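PDB 2J4D: cryptochrome DASH, chloroplastic/mitochondrial from Arabidopsis thaliana, which may act as a blue-light photoreceptor, binds DNA without sequence specificity and repairs cyclobutane pyrimidine dimers in single-stranded DNA, carrying FAD and a folate antenna. Local coordinates for residues Val71-Pro76 with Glu125-Leu130; Leu116-Gly121 with Gly227-Leu232; Cys205-Ser210 with Phe301-Val306; Lys355-Gln360 with Met405-Arg410. All blocks are in the same frame, centred on the assembly; numbering follows the deposited sequence.

Contact 1 of 4, residues Val71-Pro76 with Glu125-Leu130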
# COMPACT_ATOMS: atom_id res chain seq x y z
N VAL A 71 -15.58 13.08 4.07
CA VAL A 71 -14.55 14.08 3.85
C VAL A 71 -13.15 13.49 3.65
O VAL A 71 -12.80 12.50 4.29
CB VAL A 71 -14.43 15.03 5.05
CG1 VAL A 71 -13.44 16.15 4.75
CG2 VAL A 71 -15.80 15.60 5.41
N TYR A 72 -12.38 14.11 2.77
CA TYR A 72 -10.99 13.71 2.59
C TYR A 72 -10.21 15.02 2.66
O TYR A 72 -10.56 16.00 1.99
CB TYR A 72 -10.70 13.06 1.24
CG TYR A 72 -9.23 12.72 1.09
CD1 TYR A 72 -8.69 11.58 1.68
CD2 TYR A 72 -8.36 13.59 0.43
CE1 TYR A 72 -7.31 11.31 1.62
CE2 TYR A 72 -6.98 13.34 0.37
CZ TYR A 72 -6.47 12.20 0.96
OH TYR A 72 -5.12 11.97 0.91
N CYS A 73 -9.17 15.04 3.48
CA CYS A 73 -8.34 16.23 3.62
C CYS A 73 -7.00 15.99 2.97
O CYS A 73 -6.31 15.01 3.28
CB CYS A 73 -8.09 16.56 5.10
SG CYS A 73 -9.57 16.87 6.05
N LEU A 74 -6.62 16.87 2.06
CA LEU A 74 -5.33 16.72 1.44
C LEU A 74 -4.38 17.43 2.40
O LEU A 74 -4.24 18.66 2.37
CB LEU A 74 -5.31 17.38 0.07
CG LEU A 74 -4.06 16.91 -0.66
CD1 LEU A 74 -4.28 15.53 -1.28
CD2 LEU A 74 -3.74 17.91 -1.70
N ASP A 75 -3.76 16.64 3.27
CA ASP A 75 -2.85 17.10 4.32
C ASP A 75 -1.56 17.65 3.71
O ASP A 75 -0.82 16.91 3.06
CB ASP A 75 -2.52 15.91 5.22
CG ASP A 75 -1.86 16.31 6.53
OD1 ASP A 75 -1.06 17.27 6.54
OD2 ASP A 75 -2.15 15.65 7.56
N PRO A 76 -1.27 18.94 3.92
CA PRO A 76 -0.04 19.53 3.37
C PRO A 76 1.25 18.80 3.76
O PRO A 76 2.23 18.80 3.02
CB PRO A 76 -0.09 20.98 3.89
CG PRO A 76 -0.89 20.87 5.16
CD PRO A 76 -1.99 19.91 4.77
N GLU A 125 -7.60 20.90 11.61
CA GLU A 125 -8.14 22.25 11.44
C GLU A 125 -9.45 22.17 10.67
O GLU A 125 -10.44 22.83 11.02
CB GLU A 125 -7.12 23.14 10.73
CG GLU A 125 -5.96 23.54 11.65
CD GLU A 125 -4.81 24.25 10.94
OE1 GLU A 125 -4.92 24.55 9.73
OE2 GLU A 125 -3.78 24.52 11.60
N ILE A 126 -9.49 21.34 9.64
CA ILE A 126 -10.68 21.20 8.81
C ILE A 126 -11.85 20.49 9.50
O ILE A 126 -12.99 20.97 9.47
CB ILE A 126 -10.36 20.43 7.52
CG1 ILE A 126 -9.42 21.26 6.64
CG2 ILE A 126 -11.65 20.09 6.77
CD1 ILE A 126 -8.78 20.48 5.52
N LEU A 127 -11.57 19.34 10.11
CA LEU A 127 -12.62 18.56 10.75
C LEU A 127 -13.37 19.22 11.90
O LEU A 127 -14.60 19.19 11.93
CB LEU A 127 -12.07 17.19 11.18
CG LEU A 127 -11.49 16.37 10.02
CD1 LEU A 127 -10.86 15.09 10.56
CD2 LEU A 127 -12.59 16.03 9.02
N PRO A 128 -12.66 19.83 12.87
CA PRO A 128 -13.41 20.46 13.96
C PRO A 128 -14.34 21.55 13.43
O PRO A 128 -15.44 21.74 13.95
CB PRO A 128 -12.30 21.03 14.86
CG PRO A 128 -11.16 20.08 14.63
CD PRO A 128 -11.21 19.89 13.12
N SER A 129 -13.89 22.26 12.40
CA SER A 129 -14.66 23.32 11.79
C SER A 129 -15.94 22.78 11.14
O SER A 129 -17.03 23.33 11.33
CB SER A 129 -13.82 24.03 10.73
OG SER A 129 -14.57 25.06 10.10
N LEU A 130 -15.79 21.70 10.38
CA LEU A 130 -16.94 21.08 9.73
C LEU A 130 -17.90 20.52 10.76
O LEU A 130 -19.11 20.61 10.60
CB LEU A 130 -16.50 19.97 8.77
CG LEU A 130 -15.75 20.41 7.50
CD1 LEU A 130 -15.20 19.18 6.78
CD2 LEU A 130 -16.70 21.19 6.59

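Contact 2 of 4, residues Leu116-Gly121 with Gly227-Leu232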
# COMPACT_ATOMS: atom_id res chain seq x y z
N LEU A 116 -18.19 13.22 -1.89
CA LEU A 116 -16.98 13.35 -1.09
C LEU A 116 -16.57 14.81 -1.04
O LEU A 116 -16.32 15.43 -2.07
CB LEU A 116 -15.85 12.53 -1.71
CG LEU A 116 -14.48 12.57 -1.02
CD1 LEU A 116 -14.55 11.90 0.36
CD2 LEU A 116 -13.46 11.86 -1.90
N LEU A 117 -16.52 15.36 0.17
CA LEU A 117 -16.10 16.74 0.34
C LEU A 117 -14.57 16.71 0.35
O LEU A 117 -13.96 16.00 1.15
CB LEU A 117 -16.61 17.29 1.67
CG LEU A 117 -16.12 18.70 2.01
CD1 LEU A 117 -16.74 19.69 1.04
CD2 LEU A 117 -16.51 19.06 3.43
N ILE A 118 -13.95 17.45 -0.56
CA ILE A 118 -12.50 17.47 -0.62
C ILE A 118 -11.98 18.85 -0.22
O ILE A 118 -12.40 19.86 -0.78
CB ILE A 118 -11.99 17.12 -2.03
CG1 ILE A 118 -12.46 15.71 -2.42
CG2 ILE A 118 -10.47 17.19 -2.07
CD1 ILE A 118 -11.96 15.25 -3.78
N ARG A 119 -11.08 18.88 0.76
CA ARG A 119 -10.50 20.13 1.23
C ARG A 119 -9.00 19.95 1.36
O ARG A 119 -8.52 18.86 1.66
CB ARG A 119 -11.06 20.51 2.60
CG ARG A 119 -12.51 20.96 2.59
CD ARG A 119 -12.64 22.37 2.03
NE ARG A 119 -14.03 22.82 2.01
CZ ARG A 119 -14.91 22.53 1.05
NH1 ARG A 119 -14.55 21.77 0.02
NH2 ARG A 119 -16.14 23.01 1.12
N SER A 120 -8.25 21.02 1.11
CA SER A 120 -6.80 20.97 1.24
C SER A 120 -6.46 21.62 2.58
O SER A 120 -6.84 22.75 2.83
CB SER A 120 -6.11 21.74 0.11
OG SER A 120 -6.18 21.01 -1.10
N GLY A 121 -5.74 20.89 3.43
CA GLY A 121 -5.38 21.44 4.73
C GLY A 121 -5.23 20.36 5.78
O GLY A 121 -5.43 19.18 5.49
N GLY A 227 -15.86 20.77 -3.38
CA GLY A 227 -14.43 20.85 -3.62
C GLY A 227 -13.90 20.15 -4.86
O GLY A 227 -14.38 19.09 -5.24
N ASP A 228 -12.90 20.75 -5.50
CA ASP A 228 -12.30 20.15 -6.68
C ASP A 228 -11.24 19.17 -6.22
O ASP A 228 -10.69 19.32 -5.12
CB ASP A 228 -11.61 21.19 -7.57
CG ASP A 228 -12.51 22.32 -7.97
OD1 ASP A 228 -13.75 22.12 -8.02
OD2 ASP A 228 -11.98 23.42 -8.25
N VAL A 229 -10.94 18.17 -7.04
CA VAL A 229 -9.87 17.24 -6.69
C VAL A 229 -8.65 18.11 -6.93
O VAL A 229 -8.55 18.77 -7.96
CB VAL A 229 -9.83 16.04 -7.65
CG1 VAL A 229 -8.64 15.15 -7.33
CG2 VAL A 229 -11.13 15.26 -7.54
N PRO A 230 -7.71 18.14 -5.98
CA PRO A 230 -6.54 18.99 -6.22
C PRO A 230 -5.70 18.47 -7.37
O PRO A 230 -5.83 17.31 -7.78
CB PRO A 230 -5.81 18.94 -4.89
CG PRO A 230 -6.05 17.53 -4.45
CD PRO A 230 -7.53 17.34 -4.75
N THR A 231 -4.85 19.33 -7.90
CA THR A 231 -3.96 18.94 -8.98
C THR A 231 -2.59 18.87 -8.34
O THR A 231 -2.30 19.62 -7.40
CB THR A 231 -3.92 20.00 -10.10
OG1 THR A 231 -3.30 21.20 -9.61
CG2 THR A 231 -5.32 20.32 -10.59
N LEU A 232 -1.76 17.96 -8.82
CA LEU A 232 -0.43 17.83 -8.26
C LEU A 232 0.30 19.16 -8.31
O LEU A 232 1.02 19.52 -7.38
CB LEU A 232 0.36 16.77 -9.02
CG LEU A 232 -0.18 15.35 -8.84
CD1 LEU A 232 0.75 14.35 -9.53
CD2 LEU A 232 -0.30 15.03 -7.35
O HOH W 1 -10.71 20.91 -2.83

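Contact 3 of 4, residues Cys205-Ser210 with Phe301-Val306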
# COMPACT_ATOMS: atom_id res chain seq x y z
N CYS A 205 -7.61 -18.46 15.06
CA CYS A 205 -8.48 -17.38 14.61
C CYS A 205 -9.23 -17.68 13.34
O CYS A 205 -8.86 -18.56 12.57
CB CYS A 205 -7.67 -16.11 14.35
SG CYS A 205 -6.67 -15.56 15.70
N SER A 206 -10.29 -16.91 13.14
CA SER A 206 -11.12 -17.00 11.94
C SER A 206 -11.03 -15.63 11.28
O SER A 206 -10.76 -14.63 11.94
CB SER A 206 -12.58 -17.29 12.30
OG SER A 206 -12.75 -18.62 12.75
N ILE A 207 -11.25 -15.60 9.97
CA ILE A 207 -11.24 -14.35 9.23
C ILE A 207 -12.70 -13.94 9.14
O ILE A 207 -13.56 -14.74 8.76
CB ILE A 207 -10.66 -14.55 7.81
CG1 ILE A 207 -9.18 -14.92 7.90
CG2 ILE A 207 -10.84 -13.28 6.98
CD1 ILE A 207 -8.54 -15.25 6.56
N ARG A 208 -13.01 -12.70 9.52
CA ARG A 208 -14.39 -12.23 9.47
C ARG A 208 -14.89 -12.03 8.05
O ARG A 208 -14.10 -11.70 7.16
CB ARG A 208 -14.53 -10.90 10.22
CG ARG A 208 -14.08 -10.93 11.67
CD ARG A 208 -14.27 -9.57 12.31
NE ARG A 208 -13.83 -9.53 13.70
CZ ARG A 208 -14.09 -8.51 14.53
NH1 ARG A 208 -14.79 -7.47 14.10
NH2 ARG A 208 -13.66 -8.54 15.78
N SER A 209 -16.18 -12.25 7.84
CA SER A 209 -16.79 -12.04 6.53
C SER A 209 -16.65 -10.54 6.27
O SER A 209 -16.55 -9.76 7.22
CB SER A 209 -18.29 -12.40 6.56
OG SER A 209 -18.48 -13.76 6.89
N SER A 210 -16.62 -10.14 5.01
CA SER A 210 -16.49 -8.73 4.71
C SER A 210 -17.80 -8.05 5.10
O SER A 210 -18.87 -8.66 5.06
CB SER A 210 -16.19 -8.52 3.22
OG SER A 210 -17.29 -8.90 2.42
N PHE A 301 -12.20 -8.85 1.65
CA PHE A 301 -12.81 -9.00 0.33
C PHE A 301 -11.99 -10.01 -0.49
O PHE A 301 -12.54 -10.95 -1.08
CB PHE A 301 -12.84 -7.65 -0.39
CG PHE A 301 -13.02 -7.75 -1.88
CD1 PHE A 301 -14.21 -8.24 -2.42
CD2 PHE A 301 -12.01 -7.35 -2.74
CE1 PHE A 301 -14.37 -8.35 -3.80
CE2 PHE A 301 -12.16 -7.45 -4.13
CZ PHE A 301 -13.35 -7.95 -4.66
N ILE A 302 -10.68 -9.81 -0.52
CA ILE A 302 -9.80 -10.72 -1.27
C ILE A 302 -9.97 -12.16 -0.80
O ILE A 302 -10.04 -13.08 -1.62
CB ILE A 302 -8.31 -10.30 -1.15
CG1 ILE A 302 -8.09 -8.94 -1.82
CG2 ILE A 302 -7.41 -11.36 -1.82
CD1 ILE A 302 -6.76 -8.28 -1.48
N TYR A 303 -10.05 -12.35 0.51
CA TYR A 303 -10.22 -13.69 1.08
C TYR A 303 -11.51 -14.35 0.58
O TYR A 303 -11.52 -15.53 0.22
CB TYR A 303 -10.23 -13.62 2.61
CG TYR A 303 -10.50 -14.95 3.27
CD1 TYR A 303 -9.62 -16.02 3.11
CD2 TYR A 303 -11.65 -15.15 4.04
CE1 TYR A 303 -9.88 -17.27 3.71
CE2 TYR A 303 -11.91 -16.39 4.64
CZ TYR A 303 -11.02 -17.44 4.47
OH TYR A 303 -11.29 -18.66 5.03
N GLU A 304 -12.60 -13.59 0.56
CA GLU A 304 -13.86 -14.16 0.10
C GLU A 304 -13.79 -14.52 -1.38
O GLU A 304 -14.41 -15.49 -1.80
CB GLU A 304 -15.01 -13.19 0.37
CG GLU A 304 -15.39 -13.16 1.85
CD GLU A 304 -16.74 -12.53 2.10
OE1 GLU A 304 -16.78 -11.45 2.72
OE2 GLU A 304 -17.76 -13.11 1.69
N GLU A 305 -13.03 -13.74 -2.16
CA GLU A 305 -12.88 -14.03 -3.58
C GLU A 305 -12.06 -15.31 -3.74
O GLU A 305 -12.34 -16.14 -4.61
CB GLU A 305 -12.20 -12.86 -4.29
CG GLU A 305 -13.11 -11.66 -4.48
CD GLU A 305 -14.26 -11.94 -5.44
OE1 GLU A 305 -13.99 -12.32 -6.60
OE2 GLU A 305 -15.43 -11.79 -5.03
N VAL A 306 -11.04 -15.46 -2.89
CA VAL A 306 -10.20 -16.66 -2.91
C VAL A 306 -11.06 -17.89 -2.53
O VAL A 306 -10.92 -18.97 -3.11
CB VAL A 306 -9.02 -16.55 -1.92
CG1 VAL A 306 -8.34 -17.91 -1.74
CG2 VAL A 306 -8.01 -15.53 -2.42

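Contact 4 of 4, residues Lys355-Gln360 with Met405-Arg410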
# COMPACT_ATOMS: atom_id res chain seq x y z
N LYS A 355 27.86 1.57 13.41
CA LYS A 355 28.16 1.79 11.97
C LYS A 355 27.52 2.88 11.04
O LYS A 355 27.30 4.02 11.43
CB LYS A 355 28.04 0.44 11.24
CG LYS A 355 28.83 0.29 9.94
CD LYS A 355 30.09 -0.51 10.15
CE LYS A 355 30.57 -0.98 8.83
NZ LYS A 355 31.93 -1.56 8.80
N TRP A 356 27.48 2.52 9.76
CA TRP A 356 26.88 3.16 8.56
C TRP A 356 27.18 4.52 7.94
O TRP A 356 27.11 5.58 8.58
CB TRP A 356 25.37 3.02 8.74
CG TRP A 356 25.05 1.74 9.34
CD1 TRP A 356 24.59 1.52 10.60
CD2 TRP A 356 25.24 0.45 8.75
NE1 TRP A 356 24.50 0.18 10.85
CE2 TRP A 356 24.89 -0.51 9.73
CE3 TRP A 356 25.68 0.00 7.50
CZ2 TRP A 356 24.96 -1.88 9.49
CZ3 TRP A 356 25.75 -1.37 7.26
CH2 TRP A 356 25.39 -2.30 8.25
N SER A 357 27.49 4.44 6.66
CA SER A 357 27.79 5.60 5.79
C SER A 357 26.52 6.22 5.22
O SER A 357 25.50 5.54 5.07
CB SER A 357 28.69 5.18 4.61
OG SER A 357 28.74 6.18 3.60
N GLN A 358 26.59 7.50 4.89
CA GLN A 358 25.48 8.22 4.28
C GLN A 358 26.04 8.92 3.05
O GLN A 358 25.56 9.98 2.63
CB GLN A 358 24.88 9.23 5.26
CG GLN A 358 24.40 8.60 6.56
CD GLN A 358 23.59 9.56 7.42
OE1 GLN A 358 23.71 10.78 7.29
NE2 GLN A 358 22.78 9.01 8.32
N ASP A 359 27.08 8.31 2.48
CA ASP A 359 27.76 8.81 1.29
C ASP A 359 26.73 9.15 0.22
O ASP A 359 26.13 8.26 -0.39
CB ASP A 359 28.72 7.74 0.75
CG ASP A 359 29.50 8.21 -0.47
OD1 ASP A 359 28.93 8.90 -1.34
OD2 ASP A 359 30.70 7.87 -0.56
N GLN A 360 26.56 10.45 -0.03
CA GLN A 360 25.58 10.92 -1.00
C GLN A 360 25.85 10.40 -2.42
O GLN A 360 24.91 10.05 -3.14
CB GLN A 360 25.55 12.45 -1.00
CG GLN A 360 24.33 13.06 -1.67
CD GLN A 360 23.01 12.54 -1.11
OE1 GLN A 360 22.88 12.29 0.09
NE2 GLN A 360 22.02 12.39 -1.99
N MET A 405 27.01 -1.83 -0.48
CA MET A 405 27.34 -0.41 -0.44
C MET A 405 27.63 0.09 0.97
O MET A 405 28.25 1.13 1.14
CB MET A 405 26.23 0.42 -1.07
CG MET A 405 25.99 0.11 -2.52
SD MET A 405 24.79 1.22 -3.24
CE MET A 405 25.83 2.48 -3.89
N GLY A 406 27.16 -0.65 1.97
CA GLY A 406 27.38 -0.25 3.36
C GLY A 406 26.66 1.02 3.79
O GLY A 406 27.09 1.70 4.72
N LEU A 407 25.55 1.34 3.13
CA LEU A 407 24.81 2.56 3.47
C LEU A 407 23.76 2.43 4.56
O LEU A 407 23.20 1.36 4.79
CB LEU A 407 24.14 3.13 2.21
CG LEU A 407 25.08 3.61 1.10
CD1 LEU A 407 24.26 4.05 -0.10
CD2 LEU A 407 25.94 4.76 1.61
N ASP A 408 23.51 3.56 5.22
CA ASP A 408 22.49 3.69 6.27
C ASP A 408 21.22 3.18 5.58
O ASP A 408 20.77 3.78 4.60
CB ASP A 408 22.36 5.18 6.63
CG ASP A 408 21.35 5.44 7.72
OD1 ASP A 408 20.24 4.87 7.68
OD2 ASP A 408 21.66 6.25 8.62
N TRP A 409 20.63 2.10 6.08
CA TRP A 409 19.45 1.51 5.46
C TRP A 409 18.24 2.44 5.30
O TRP A 409 17.43 2.26 4.39
CB TRP A 409 19.01 0.24 6.20
CG TRP A 409 18.45 0.45 7.60
CD1 TRP A 409 19.14 0.41 8.78
CD2 TRP A 409 17.08 0.70 7.94
NE1 TRP A 409 18.28 0.62 9.84
CE2 TRP A 409 17.01 0.80 9.35
CE3 TRP A 409 15.90 0.84 7.20
CZ2 TRP A 409 15.81 1.05 10.03
CZ3 TRP A 409 14.70 1.09 7.88
CH2 TRP A 409 14.67 1.19 9.28
N ARG A 410 18.13 3.44 6.16
CA ARG A 410 17.01 4.35 6.08
C ARG A 410 17.06 5.21 4.82
O ARG A 410 16.05 5.77 4.40
CB ARG A 410 16.96 5.20 7.36
CG ARG A 410 16.81 4.33 8.61
CD ARG A 410 17.08 5.09 9.88
NE ARG A 410 18.42 5.66 9.89
CZ ARG A 410 18.80 6.64 10.69
NH1 ARG A 410 17.95 7.16 11.56
NH2 ARG A 410 20.04 7.11 10.62
O HOH W 2 23.99 6.30 9.91

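Contact 1 of 4, residues Val71-Pro76 with Glu125-Leu130
The aromatic ring of Tyr72 takes no part in joining the two segments: Leu74 CD1 lies in its plane at the edge, its CB points away from helix 123-134, and the side chain touches Leu98 and Leu102 of helix 92-111. The alternation of strand 67-74 sends Val71 and Cys73 the other way, onto the helix; residues 125-130 run roughly antiparallel to residues 71-74, at 147°. Val71 has CG1 anti to its backbone N (chi1 -175°) and CG2 beside it, and both methyls meet Leu130 CD1 tip to tip; CG2 is the nearer, at 3.9 Å. Two residues along, Cys73 SG is anti to the carbonyl carbon and settles between the branches of Ile126, 3.7 Å from Ile126 CD1 and 3.9 Å from Ile126 CG2. Leu127 fills in more loosely, with its CD2 4.3 Å from Cys73 SG. The contact is thus purely apolar, and Leu127 and Leu130 extend it to Trp45 and Ile43 of the neighbouring strand 41-46. With helix 92-111 on the Tyr72 side and helix 123-134 on the Val71 side, the parallel sheet is sandwiched as in the Rossmann-like alpha/beta domain of photolyases and cryptochromes.

Contact 2 of 4, residues Leu116-Gly121 with Gly227-Leu232
Ile118, on the outermost strand of the five-stranded parallel sheet, shows how a loop can finish a sheet edge without itself becoming a strand. Its CB points at residues 227-232 and lies 4.0 Å from Asp228 O. From there the side chain forks. CG2, anti to the backbone N, approaches the same carbonyl oxygen, with Asp228 O at 3.7 Å, and also reaches Pro230 CD, so that isoleucine and proline cross at about a right angle. The other branch leaves through CG1 in an extended course (chi2 -177°) and ends at CD1, which lies 3.9 Å from Val229 CG2; here the two side chains cross obliquely. Farther along, Pro230 continues onto Leu74 of strand 67-74 and Met99 of helix 92-111.

The polar half gathers on the carbonyl of Ile118. Arg119 bends at chi2 so that its NH1 gives Ile118 O a bond of 3.0 Å, arriving well above the carbonyl plane, while its NH2 donates to Asp225 O. A water donates to the same Ile118 O at 2.9 Å and to Asp228 O at 2.8 Å, tying strand to loop. Gly227 passes directly beside this cluster: a CB there would fall 2.1 Å from Ile118 O, and its backbone angles would crowd one in any case, so glycine fits on both counts. Ile118 makes a backbone hydrogen bond with Trp226, just before the loop segment. Loop and strand are therefore held by that bond and by apolar contact on one flank of Ile118, while at its carbonyl a guanidinium and a bridging water probably help satisfy the oxygen.

Contact 3 of 4, residues Cys205-Ser210 with Phe301-Val306
Helix 299-312 here receives the long loop that follows helix 194-204, the connection that in photolyases and cryptochromes leads from the alpha/beta domain into the FAD-binding helical part. The tight portion is double. Tyr303, with CG anti to its backbone N, offers one ring face to Ile207, whose CD1 stands 3.6 Å from the ring centroid and only 8° off the normal, a CH-pi contact; the second branch, CG2, leans over the ring rim at Tyr303 CD2. Beside it Glu304 reaches out in an extended chain and accepts two bonds on a single oxygen: both Ser210 N and Ser210 OG lie 2.6 Å from Glu304 OE1. Its other oxygen, OE2, pairs with Arg212. An alanine in place of Glu304 would probably loosen the loop on the helix, since Ser210 would lose the acceptor of both donors and Arg212 its carboxylate partner. The solvent side is slacker. Exposed Ser209 merely brushes the carboxylate, its CB 4.2 Å from Glu304 OE1, and Arg208 turns from the helix to form a salt bridge with Asp182. Ser210 OG can join its own N in gripping one oxygen because it occupies the crowded position between N and carbonyl carbon, chi1 67°.

Contact 4 of 4, residues Lys355-Gln360 with Met405-Arg410
The touching parts, 356-359 and 406-410, run at 92° to each other and meet in a single beta bridge between Ser357 and Leu407, in which Asp408 N gives Ser357 O a bond of 2.8 Å nearly along the C=O axis, while Ser357 N answers weakly to Gly406 O. Trp356 brings its ring edge to the carbonyl of Gly406, its CE3 3.6 Å from Gly406 O. Leu407 CD2 rests against Ser357 OG, which accepts from Asp359 N in an ST turn. Asp408, CG anti to its backbone N, caps helix 409-419: OD1 takes Arg410 N on its anti lone pair and Arg410 NE on its syn one, and OD2 receives Arg410 NH2 at 2.7 Å, a side-on salt bridge. Both segments lie in the FAD-binding domain, and Arg410, also in cation-pi contact with Phe84, has its side chain about 7 Å from the bound folate. Gln358, alongside, adds its NE2, 3.0 Å from Asp408 OD2 and above the carboxylate plane. An alanine in place of Asp408 would probably unsettle the helix start and Arg410, losing cap, salt bridge and glutamine bond together. With a water also on OD2, five donors surround the buried carboxylate, consistent with its remaining ionised.

How the contacts relate
Contacts 1 and 2 share a sheet: their strands, 67-74 and 117-120, are neighbours, and Leu74 N lies 2.8 Å from Arg119 O, a probable hydrogen bond. Contact 1 is the only one of the four that is buried rather than partly buried, and is wholly apolar, as suits a helix on the sheet's face; contact 2, at the sheet's edge, mixes hydrophobic packing with a water bridge. Contacts 3 and 4 lie on opposite sides of the chain's centre, about 41 Å apart between centres; each has a carboxylate gathering several donors, though contact 3 adds apolar packing on a ring. Glu304 binds a loop to mid-helix, whereas Asp408 joins a loop to a helix start. In these four contacts the polar bonds occur where a loop is one of the partners.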